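PDB 6K5Z: galactose-1-phosphate uridylyltransferase from Pyrobaculum aerophilum str. IM2, which probably catalyses uridylyl transfer between UDP-glucose and galactose 1-phosphate in sugar metabolism, and holds zinc and iron ions. Local coordinates for residues Pro84-Asp89 and Leu136-Ser141; Phe125-Lys130 and Pro246-Leu251; Trp190-Pro195 and Val204-Lys209. All coordinates share one frame; numbering follows the deposited sequence.

Interaction 1 of 3, residues Pro84-Asp89 and Leu136-Ser141; sequences PQHDVD and LTHPHS. With ZN (zinc ion), chain G; PO4 (phosphate ion), chain J.
The imidazole of His138 has the carbonyl oxygen of Gln85 over one face, 3.1 Å from CE1 and displaced toward the rim, while Pro84 O sits at its edge, 3.4 Å from the same CE1. The ring of His86 is turned obliquely to it, with the planes at 72°, and one of its faces looks onto the backbone nitrogen of His138. Thr137 crosses His86 at about a right angle, its methyl CG2 coming within 3.2 Å of His86 NE2. Zinc fixes how the two imidazoles are turned: His86 ND1 binds it at 2.3 Å and His138 ND1 at 2.2 Å, and the thiolates of Cys30 and Cys33 complete a Cys2His2 site. Both rings swing to the metal with CG anti to the backbone nitrogen (chi1 -178° in His86, -164° in His138). The other nitrogen of His138, NE2, donates to Thr83 O, so that ring is gripped from two sides.

His138 also links the metal site to the probable active site. Its carbonyl oxygen accepts a bond from His140 ND1 (2.7 Å), which leaves His140 NE2 directed at a phosphate ion, whose O3 it bonds at the ring edge, in plane. This belongs to the His-Pro-His sequence of the family, in which His140 is predicted to carry the uridylyl group. The phosphate, probably from the crystallisation liquor, is held also by Leu136 N, which bonds its O1 at 2.9 Å, and may mark where a substrate phosphate lies. Pro139, between His138 and His140 in the sequence, sets its CG against Val88 O and CB.

Residues 84-89 lie in the loop leading from strand 76-81 to helix 96-116, and residues 136-141 run into strand 140-146, which lies in the sheet between strands 76-81 and 121-128.

Interaction 2 of 3, residues Phe125-Lys130 and Pro246-Leu251; sequences FRNKGK and PYIMVL
Tyr247 meets Lys128 by way of its first torsion: the tyrosine CG is wedged between its own backbone nitrogen and carbonyl carbon (chi1 72°), which stands the ring up beside the neighbouring strand with one face under Lys128 CB. That carbon lies 3.6 Å from the ring centroid, in a CH-pi contact. A bend at chi2 of the lysine (-87°) then lays its CD along the ring, 3.7 Å from Tyr247 CE2. Arg126 is extended as far as CD, which comes 3.3 Å from Tyr247 OH; beyond a bend at chi3 the guanidinium plane lies 26° from that of the ring. The polar ends have partners farther on: Tyr247 OH bonds Asp90, Arg126 forms a salt bridge with Glu82, and Lys128 NZ has its partner in Asp89. A leucine in place of Tyr247 would probably leave Asp90 without this hydrogen-bond partner and strip the lysine chain of its aromatic support.

Beneath these side chains runs an antiparallel ladder. Arg126 N bonds Met249 O at 2.7 Å and is answered by Met249 N to Arg126 O; Lys128 and Tyr247 form the next hydrogen-bonded pair, with Tyr247 N 2.9 Å from Lys128 O. Here a strand of the N-terminal family region pairs with one of the C-terminal region, uniting the two halves in one long antiparallel sheet, the half-barrel of this transferase.

On the other face, Phe125 CB touches Val250 CG2 at 4.3 Å, and the Phe125 ring meets Tyr144 edge-to-face. Asn127 lies alongside Ile248 there, and its OD1 accepts a bond from Gly284 N of the second subunit. Where the ladder ends, Gly129 CA passes 4.1 Å from Pro246 CB; a CB on Gly129 would fall too near Pro246 CB, and the backbone angles there suit a residue without one.

Interaction 3 of 3, residues Trp190-Pro195 and Val204-Lys209; sequences WKAFVP and VHIYPK
Trp190 spreads its six-membered ring over Pro208, whose CB sits 3.8 Å from the ring centroid, nearly on the normal, in a CH-pi contact; Pro208 CD comes still nearer, 3.4 Å from Trp190 CZ3. The indole reaches across the strand pair with CG anti to its carbonyl carbon (chi1 -62°), and it also takes Ile206 CG2 at 3.7 Å from CE3. Its NE1 donates to Glu222 O in helix 220-240, which covers this face. Next to it Ala192 CB fills the space between Ile206 CG1 and Val204 CG1.

The opposite face carries a row of rings. Pro195 CG stands 3.7 Å from the centroid of the His205 imidazole, over its centre. Phe193 and Tyr207 meet rim to rim, CE1 of the first 3.7 Å from CD2 of the second, with planes only 15° apart.

Four backbone bonds hold the register, among them Tyr207 N to Lys191 O at 2.6 Å. This is a beta hairpin in the sheet, and its ring-bearing face backs the iron site: Tyr207 stacks on His266, and His205, whose NE2 bonds Glu203 OE2, comes about 3 Å from Glu268 at their nearest side-chain atoms, His266 and Glu268 both being iron ligands.

All three interactions reach one antiparallel sheet, where strand 140-146 adjoins 121-128, then come 247-252, 266-271, 202-208 and 190-193. Interactions 1 and 2 have centres 13 Å apart and touch, through a salt bridge between Asp89 and Lys128 and packing of Arg126 on Pro139 and Ser141; their segments alternate along the chain. Interaction 3 lies about 17 Å, centre to centre, from interaction 2, across strand 266-271 and without touching it, and falls within the sequence between 125-130 and 246-251. Interactions 1 and 3 are 26 Å apart by centres. The central pairing thus connects one zinc site and the predicted catalytic histidine with the half that holds the iron and the second zinc.

Interaction 1 of 3, residues Pro84-Asp89 and Leu136-Ser141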
loop_
_atom_site.group_PDB
_atom_site.type_symbol
_atom_site.label_atom_id
_atom_site.label_comp_id
_atom_site.label_asym_id
_atom_site.label_seq_id
_atom_site.Cartn_x
_atom_site.Cartn_y
_atom_site.Cartn_z
ATOM N N PRO B 84 28.896 5.764 -10.499
ATOM C CA PRO B 84 29.673 6.529 -9.518
ATOM C C PRO B 84 29.252 8.007 -9.396
ATOM O O PRO B 84 29.658 8.652 -8.453
ATOM C CB PRO B 84 31.113 6.403 -10.045
ATOM C CG PRO B 84 30.957 6.226 -11.538
ATOM C CD PRO B 84 29.740 5.340 -11.636
ATOM N N GLN B 85 28.445 8.519 -10.318
ATOM C CA GLN B 85 27.999 9.934 -10.275
ATOM C C GLN B 85 26.915 10.193 -9.254
ATOM O O GLN B 85 25.957 9.420 -9.173
ATOM C CB GLN B 85 27.391 10.354 -11.599
ATOM C CG GLN B 85 28.213 10.046 -12.815
ATOM C CD GLN B 85 27.786 10.928 -13.938
ATOM O OE1 GLN B 85 26.866 10.597 -14.689
ATOM N NE2 GLN B 85 28.411 12.080 -14.031
ATOM N N HIS B 86 27.026 11.300 -8.533
ATOM C CA HIS B 86 26.091 11.620 -7.463
ATOM C C HIS B 86 24.894 12.435 -7.954
ATOM O O HIS B 86 23.793 12.163 -7.515
ATOM C CB HIS B 86 26.846 12.282 -6.279
ATOM C CG HIS B 86 25.981 12.617 -5.100
ATOM N ND1 HIS B 86 25.851 11.796 -4.002
ATOM C CD2 HIS B 86 25.202 13.699 -4.855
ATOM C CE1 HIS B 86 25.035 12.361 -3.128
ATOM N NE2 HIS B 86 24.622 13.512 -3.624
ATOM N N ASP B 87 25.090 13.380 -8.874
ATOM C CA ASP B 87 24.055 14.365 -9.235
ATOM C C ASP B 87 23.178 13.996 -10.433
ATOM O O ASP B 87 22.489 14.861 -10.987
ATOM C CB ASP B 87 24.652 15.787 -9.468
ATOM C CG ASP B 87 23.554 16.944 -9.479
ATOM O OD1 ASP B 87 22.417 16.742 -8.981
ATOM O OD2 ASP B 87 23.811 18.066 -9.986
ATOM N N VAL B 88 23.156 12.741 -10.837
ATOM C CA VAL B 88 22.203 12.320 -11.851
ATOM C C VAL B 88 20.876 12.142 -11.163
ATOM O O VAL B 88 20.823 11.501 -10.120
ATOM C CB VAL B 88 22.648 11.006 -12.507
ATOM C CG1 VAL B 88 21.563 10.475 -13.426
ATOM C CG2 VAL B 88 23.967 11.230 -13.273
ATOM N N ASP B 89 19.808 12.672 -11.749
ATOM C CA ASP B 89 18.450 12.494 -11.229
ATOM C C ASP B 89 17.899 11.047 -11.245
ATOM O O ASP B 89 17.288 10.618 -10.274
ATOM C CB ASP B 89 17.474 13.388 -11.996
ATOM C CG ASP B 89 15.994 13.212 -11.531
ATOM O OD1 ASP B 89 15.720 13.624 -10.396
ATOM O OD2 ASP B 89 15.111 12.708 -12.300
ATOM N N LEU B 136 18.292 9.502 0.081
ATOM C CA LEU B 136 19.589 9.255 -0.574
ATOM C C LEU B 136 19.506 9.425 -2.105
ATOM O O LEU B 136 19.029 8.562 -2.846
ATOM C CB LEU B 136 20.121 7.885 -0.198
ATOM C CG LEU B 136 20.419 7.675 1.306
ATOM C CD1 LEU B 136 20.994 6.285 1.549
ATOM C CD2 LEU B 136 21.362 8.711 1.940
ATOM N N THR B 137 20.016 10.549 -2.563
ATOM C CA THR B 137 19.772 11.071 -3.902
ATOM C C THR B 137 20.612 10.362 -4.975
ATOM O O THR B 137 20.209 10.225 -6.130
ATOM C CB THR B 137 20.008 12.596 -3.843
ATOM O OG1 THR B 137 19.336 13.242 -4.904
ATOM C CG2 THR B 137 21.510 12.970 -3.853
ATOM N N HIS B 138 21.782 9.881 -4.594
ATOM C CA HIS B 138 22.604 9.074 -5.505
ATOM C C HIS B 138 21.810 7.889 -6.129
ATOM O O HIS B 138 21.294 7.047 -5.410
ATOM C CB HIS B 138 23.811 8.516 -4.739
ATOM C CG HIS B 138 24.891 8.008 -5.626
ATOM N ND1 HIS B 138 26.123 8.610 -5.713
ATOM C CD2 HIS B 138 24.918 6.982 -6.498
ATOM C CE1 HIS B 138 26.869 7.976 -6.589
ATOM N NE2 HIS B 138 26.166 6.972 -7.070
ATOM N N PRO B 139 21.740 7.803 -7.466
ATOM C CA PRO B 139 20.960 6.728 -8.035
ATOM C C PRO B 139 21.321 5.348 -7.524
ATOM O O PRO B 139 22.501 4.907 -7.547
ATOM C CB PRO B 139 21.240 6.849 -9.515
ATOM C CG PRO B 139 21.399 8.311 -9.694
ATOM C CD PRO B 139 22.290 8.654 -8.534
ATOM N N HIS B 140 20.298 4.662 -7.037
ATOM C CA HIS B 140 20.502 3.347 -6.562
ATOM C C HIS B 140 19.216 2.580 -6.585
ATOM O O HIS B 140 18.149 3.164 -6.640
ATOM C CB HIS B 140 21.076 3.412 -5.158
ATOM C CG HIS B 140 20.115 3.974 -4.170
ATOM N ND1 HIS B 140 19.629 5.254 -4.259
ATOM C CD2 HIS B 140 19.487 3.398 -3.121
ATOM C CE1 HIS B 140 18.749 5.445 -3.289
ATOM N NE2 HIS B 140 18.638 4.329 -2.596
ATOM N N SER B 141 19.362 1.258 -6.539
ATOM C CA SER B 141 18.278 0.310 -6.524
ATOM C C SER B 141 18.533 -0.643 -5.349
ATOM O O SER B 141 19.583 -0.539 -4.670
ATOM C CB SER B 141 18.268 -0.448 -7.858
ATOM O OG SER B 141 17.604 0.296 -8.846
HETATM ZN ZN ZN G . 26.930 9.738 -3.979
HETATM P P PO4 J . 16.383 5.674 0.430
HETATM O O1 PO4 J . 16.533 7.183 0.291
HETATM O O2 PO4 J . 16.808 5.289 1.854
HETATM O O3 PO4 J . 17.279 4.981 -0.554
HETATM O O4 PO4 J . 14.966 5.215 0.090
#

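Interaction 2 of 3, residues Phe125-Lys130 and Pro246-Leu251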
loop_
_atom_site.group_PDB
_atom_site.type_symbol
_atom_site.label_atom_id
_atom_site.label_comp_id
_atom_site.label_asym_id
_atom_site.label_seq_id
_atom_site.Cartn_x
_atom_site.Cartn_y
_atom_site.Cartn_z
ATOM N N PHE B 125 13.992 -4.094 -6.506
ATOM C CA PHE B 125 13.163 -2.918 -6.687
ATOM C C PHE B 125 13.936 -1.638 -6.587
ATOM O O PHE B 125 15.107 -1.614 -6.160
ATOM C CB PHE B 125 12.052 -2.925 -5.690
ATOM C CG PHE B 125 12.510 -2.821 -4.269
ATOM C CD1 PHE B 125 12.829 -3.968 -3.546
ATOM C CD2 PHE B 125 12.564 -1.602 -3.640
ATOM C CE1 PHE B 125 13.203 -3.887 -2.213
ATOM C CE2 PHE B 125 12.953 -1.499 -2.323
ATOM C CZ PHE B 125 13.280 -2.637 -1.600
ATOM N N ARG B 126 13.259 -0.584 -6.998
ATOM C CA ARG B 126 13.807 0.766 -6.995
ATOM C C ARG B 126 12.725 1.770 -6.604
ATOM O O ARG B 126 11.676 1.770 -7.187
ATOM C CB ARG B 126 14.339 1.100 -8.391
ATOM C CG ARG B 126 14.944 2.478 -8.546
ATOM C CD ARG B 126 15.477 2.715 -9.970
ATOM N NE ARG B 126 16.735 3.451 -9.891
ATOM C CZ ARG B 126 16.859 4.764 -9.757
ATOM N NH1 ARG B 126 15.794 5.574 -9.766
ATOM N NH2 ARG B 126 18.060 5.294 -9.663
ATOM N N ASN B 127 13.031 2.597 -5.604
ATOM C CA ASN B 127 12.286 3.794 -5.238
ATOM C C ASN B 127 12.968 5.070 -5.767
ATOM O O ASN B 127 14.191 5.237 -5.642
ATOM C CB ASN B 127 12.259 3.902 -3.698
ATOM C CG ASN B 127 11.545 2.737 -3.047
ATOM O OD1 ASN B 127 10.523 2.287 -3.546
ATOM N ND2 ASN B 127 12.102 2.209 -1.976
ATOM N N LYS B 128 12.174 5.997 -6.275
ATOM C CA LYS B 128 12.694 7.206 -6.851
ATOM C C LYS B 128 11.833 8.412 -6.502
ATOM O O LYS B 128 10.586 8.388 -6.649
ATOM C CB LYS B 128 12.794 7.028 -8.358
ATOM C CG LYS B 128 13.684 8.059 -9.041
ATOM C CD LYS B 128 12.898 9.319 -9.391
ATOM C CE LYS B 128 13.680 10.263 -10.283
ATOM N NZ LYS B 128 12.774 11.313 -10.849
ATOM N N GLY B 129 12.507 9.481 -6.058
ATOM C CA GLY B 129 11.838 10.758 -5.737
ATOM C C GLY B 129 11.876 11.102 -4.254
ATOM O O GLY B 129 11.510 10.284 -3.398
ATOM N N LYS B 130 12.358 12.302 -3.943
ATOM C CA LYS B 130 12.296 12.853 -2.581
ATOM C C LYS B 130 10.882 12.740 -2.016
ATOM O O LYS B 130 10.685 12.396 -0.863
ATOM C CB LYS B 130 12.674 14.336 -2.599
ATOM C CG LYS B 130 14.157 14.651 -2.550
ATOM C CD LYS B 130 14.368 16.165 -2.586
ATOM C CE LYS B 130 15.780 16.584 -2.162
ATOM N NZ LYS B 130 16.809 16.326 -3.211
ATOM N N PRO B 246 8.040 11.093 -9.191
ATOM C CA PRO B 246 8.461 10.010 -8.312
ATOM C C PRO B 246 7.873 8.647 -8.770
ATOM O O PRO B 246 6.785 8.618 -9.319
ATOM C CB PRO B 246 7.915 10.440 -6.947
ATOM C CG PRO B 246 6.788 11.310 -7.252
ATOM C CD PRO B 246 7.145 12.041 -8.507
ATOM N N TYR B 247 8.612 7.558 -8.591
ATOM C CA TYR B 247 8.053 6.272 -9.067
ATOM C C TYR B 247 8.607 5.109 -8.248
ATOM O O TYR B 247 9.619 5.267 -7.547
ATOM C CB TYR B 247 8.341 6.077 -10.557
ATOM C CG TYR B 247 9.785 5.781 -10.866
ATOM C CD1 TYR B 247 10.315 4.520 -10.654
ATOM C CD2 TYR B 247 10.626 6.766 -11.353
ATOM C CE1 TYR B 247 11.643 4.243 -10.926
ATOM C CE2 TYR B 247 11.957 6.506 -11.633
ATOM C CZ TYR B 247 12.465 5.239 -11.418
ATOM O OH TYR B 247 13.775 4.975 -11.687
ATOM N N ILE B 248 7.904 3.981 -8.326
ATOM C CA ILE B 248 8.318 2.725 -7.648
ATOM C C ILE B 248 8.487 1.682 -8.751
ATOM O O ILE B 248 7.610 1.614 -9.622
ATOM C CB ILE B 248 7.256 2.288 -6.622
ATOM C CG1 ILE B 248 7.290 3.155 -5.362
ATOM C CG2 ILE B 248 7.400 0.810 -6.303
ATOM C CD1 ILE B 248 8.651 3.241 -4.715
ATOM N N MET B 249 9.606 0.961 -8.754
ATOM C CA MET B 249 9.801 -0.099 -9.774
ATOM C C MET B 249 10.086 -1.420 -9.057
ATOM O O MET B 249 10.945 -1.430 -8.160
ATOM C CB MET B 249 10.959 0.231 -10.723
ATOM C CG MET B 249 11.390 -0.952 -11.569
ATOM S SD MET B 249 12.261 -0.500 -13.089
ATOM C CE MET B 249 13.959 -0.579 -12.525
ATOM N N VAL B 250 9.372 -2.483 -9.428
ATOM C CA VAL B 250 9.618 -3.799 -8.814
ATOM C C VAL B 250 9.747 -4.904 -9.873
ATOM O O VAL B 250 9.051 -4.893 -10.886
ATOM C CB VAL B 250 8.513 -4.143 -7.818
ATOM C CG1 VAL B 250 7.152 -4.257 -8.505
ATOM C CG2 VAL B 250 8.836 -5.405 -7.053
ATOM N N LEU B 251 10.660 -5.853 -9.639
ATOM C CA LEU B 251 10.785 -7.004 -10.514
ATOM C C LEU B 251 9.928 -8.123 -9.958
ATOM O O LEU B 251 10.146 -8.603 -8.852
ATOM C CB LEU B 251 12.234 -7.455 -10.642
ATOM C CG LEU B 251 12.518 -8.719 -11.467
ATOM C CD1 LEU B 251 11.883 -8.659 -12.842
ATOM C CD2 LEU B 251 14.029 -8.936 -11.601
#

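Interaction 3 of 3, residues Trp190-Pro195 and Val204-Lys209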
loop_
_atom_site.group_PDB
_atom_site.type_symbol
_atom_site.label_atom_id
_atom_site.label_comp_id
_atom_site.label_asym_id
_atom_site.label_seq_id
_atom_site.Cartn_x
_atom_site.Cartn_y
_atom_site.Cartn_z
ATOM N N TRP B 190 11.018 -6.973 -25.745
ATOM C CA TRP B 190 10.264 -6.434 -24.605
ATOM C C TRP B 190 9.073 -5.652 -25.063
ATOM O O TRP B 190 9.135 -4.914 -26.043
ATOM C CB TRP B 190 11.135 -5.517 -23.716
ATOM C CG TRP B 190 12.249 -6.284 -23.136
ATOM C CD1 TRP B 190 13.440 -6.536 -23.725
ATOM C CD2 TRP B 190 12.254 -6.982 -21.892
ATOM N NE1 TRP B 190 14.198 -7.348 -22.927
ATOM C CE2 TRP B 190 13.488 -7.642 -21.794
ATOM C CE3 TRP B 190 11.350 -7.071 -20.825
ATOM C CZ2 TRP B 190 13.859 -8.377 -20.672
ATOM C CZ3 TRP B 190 11.695 -7.851 -19.708
ATOM C CH2 TRP B 190 12.947 -8.475 -19.636
ATOM N N LYS B 191 7.999 -5.795 -24.291
ATOM C CA LYS B 191 6.812 -4.994 -24.433
ATOM C C LYS B 191 6.491 -4.253 -23.091
ATOM O O LYS B 191 6.548 -4.843 -22.001
ATOM C CB LYS B 191 5.674 -5.889 -24.915
ATOM C CG LYS B 191 4.678 -5.136 -25.761
ATOM C CD LYS B 191 3.527 -6.005 -26.258
ATOM C CE LYS B 191 3.728 -6.517 -27.679
ATOM N NZ LYS B 191 2.451 -7.029 -28.232
ATOM N N ALA B 192 6.195 -2.954 -23.227
ATOM C CA ALA B 192 5.879 -2.043 -22.158
ATOM C C ALA B 192 4.526 -1.382 -22.446
ATOM O O ALA B 192 4.374 -0.645 -23.433
ATOM C CB ALA B 192 6.948 -0.978 -22.039
ATOM N N PHE B 193 3.553 -1.616 -21.557
ATOM C CA PHE B 193 2.161 -1.126 -21.745
ATOM C C PHE B 193 1.521 -0.782 -20.397
ATOM O O PHE B 193 1.951 -1.267 -19.351
ATOM C CB PHE B 193 1.296 -2.189 -22.439
ATOM C CG PHE B 193 1.232 -3.480 -21.685
ATOM C CD1 PHE B 193 2.270 -4.384 -21.759
ATOM C CD2 PHE B 193 0.145 -3.788 -20.897
ATOM C CE1 PHE B 193 2.222 -5.591 -21.085
ATOM C CE2 PHE B 193 0.088 -4.973 -20.204
ATOM C CZ PHE B 193 1.128 -5.878 -20.290
ATOM N N VAL B 194 0.521 0.081 -20.466
ATOM C CA VAL B 194 -0.336 0.409 -19.332
ATOM C C VAL B 194 -1.318 -0.711 -19.170
ATOM O O VAL B 194 -2.140 -0.911 -20.045
ATOM C CB VAL B 194 -1.154 1.683 -19.579
ATOM C CG1 VAL B 194 -2.160 1.880 -18.454
ATOM C CG2 VAL B 194 -0.240 2.895 -19.684
ATOM N N PRO B 195 -1.260 -1.448 -18.058
ATOM C CA PRO B 195 -2.189 -2.582 -18.001
ATOM C C PRO B 195 -3.650 -2.156 -17.896
ATOM O O PRO B 195 -3.938 -1.032 -17.456
ATOM C CB PRO B 195 -1.731 -3.362 -16.774
ATOM C CG PRO B 195 -0.869 -2.438 -16.009
ATOM C CD PRO B 195 -0.281 -1.476 -16.964
ATOM N N VAL B 204 3.028 1.231 -15.698
ATOM C CA VAL B 204 3.516 0.513 -16.851
ATOM C C VAL B 204 4.127 -0.796 -16.418
ATOM O O VAL B 204 4.967 -0.855 -15.518
ATOM C CB VAL B 204 4.578 1.310 -17.602
ATOM C CG1 VAL B 204 5.100 0.512 -18.800
ATOM C CG2 VAL B 204 4.008 2.646 -18.059
ATOM N N HIS B 205 3.701 -1.866 -17.059
ATOM C CA HIS B 205 4.346 -3.143 -16.864
ATOM C C HIS B 205 5.248 -3.440 -18.092
ATOM O O HIS B 205 4.858 -3.159 -19.238
ATOM C CB HIS B 205 3.270 -4.204 -16.675
ATOM C CG HIS B 205 2.534 -4.096 -15.378
ATOM N ND1 HIS B 205 1.793 -5.135 -14.866
ATOM C CD2 HIS B 205 2.443 -3.091 -14.474
ATOM C CE1 HIS B 205 1.267 -4.771 -13.710
ATOM N NE2 HIS B 205 1.648 -3.538 -13.449
ATOM N N ILE B 206 6.442 -3.982 -17.846
ATOM C CA ILE B 206 7.413 -4.303 -18.921
ATOM C C ILE B 206 7.653 -5.818 -18.954
ATOM O O ILE B 206 8.213 -6.404 -18.025
ATOM C CB ILE B 206 8.739 -3.510 -18.759
ATOM C CG1 ILE B 206 8.473 -2.017 -18.937
ATOM C CG2 ILE B 206 9.777 -3.936 -19.791
ATOM C CD1 ILE B 206 9.615 -1.131 -18.502
ATOM N N TYR B 207 7.198 -6.456 -20.029
ATOM C CA TYR B 207 7.291 -7.918 -20.169
ATOM C C TYR B 207 8.253 -8.273 -21.315
ATOM O O TYR B 207 8.322 -7.553 -22.275
ATOM C CB TYR B 207 5.921 -8.494 -20.472
ATOM C CG TYR B 207 5.011 -8.781 -19.273
ATOM C CD1 TYR B 207 5.055 -10.021 -18.611
ATOM C CD2 TYR B 207 4.040 -7.859 -18.871
ATOM C CE1 TYR B 207 4.195 -10.305 -17.570
ATOM C CE2 TYR B 207 3.170 -8.138 -17.834
ATOM C CZ TYR B 207 3.267 -9.351 -17.177
ATOM O OH TYR B 207 2.422 -9.623 -16.121
ATOM N N PRO B 208 9.026 -9.360 -21.179
ATOM C CA PRO B 208 9.707 -9.917 -22.314
ATOM C C PRO B 208 8.733 -10.692 -23.253
ATOM O O PRO B 208 7.968 -11.543 -22.768
ATOM C CB PRO B 208 10.721 -10.865 -21.674
ATOM C CG PRO B 208 10.155 -11.253 -20.350
ATOM C CD PRO B 208 9.183 -10.191 -19.967
ATOM N N LYS B 209 8.747 -10.354 -24.555
ATOM C CA LYS B 209 7.995 -11.067 -25.632
ATOM C C LYS B 209 8.101 -12.608 -25.605
ATOM O O LYS B 209 7.120 -13.303 -25.799
ATOM C CB LYS B 209 8.386 -10.524 -27.000
ATOM C CG LYS B 209 7.759 -9.177 -27.306
ATOM C CD LYS B 209 8.377 -8.559 -28.541
ATOM C CE LYS B 209 7.590 -7.327 -28.921
ATOM N NZ LYS B 209 8.295 -6.607 -30.016
#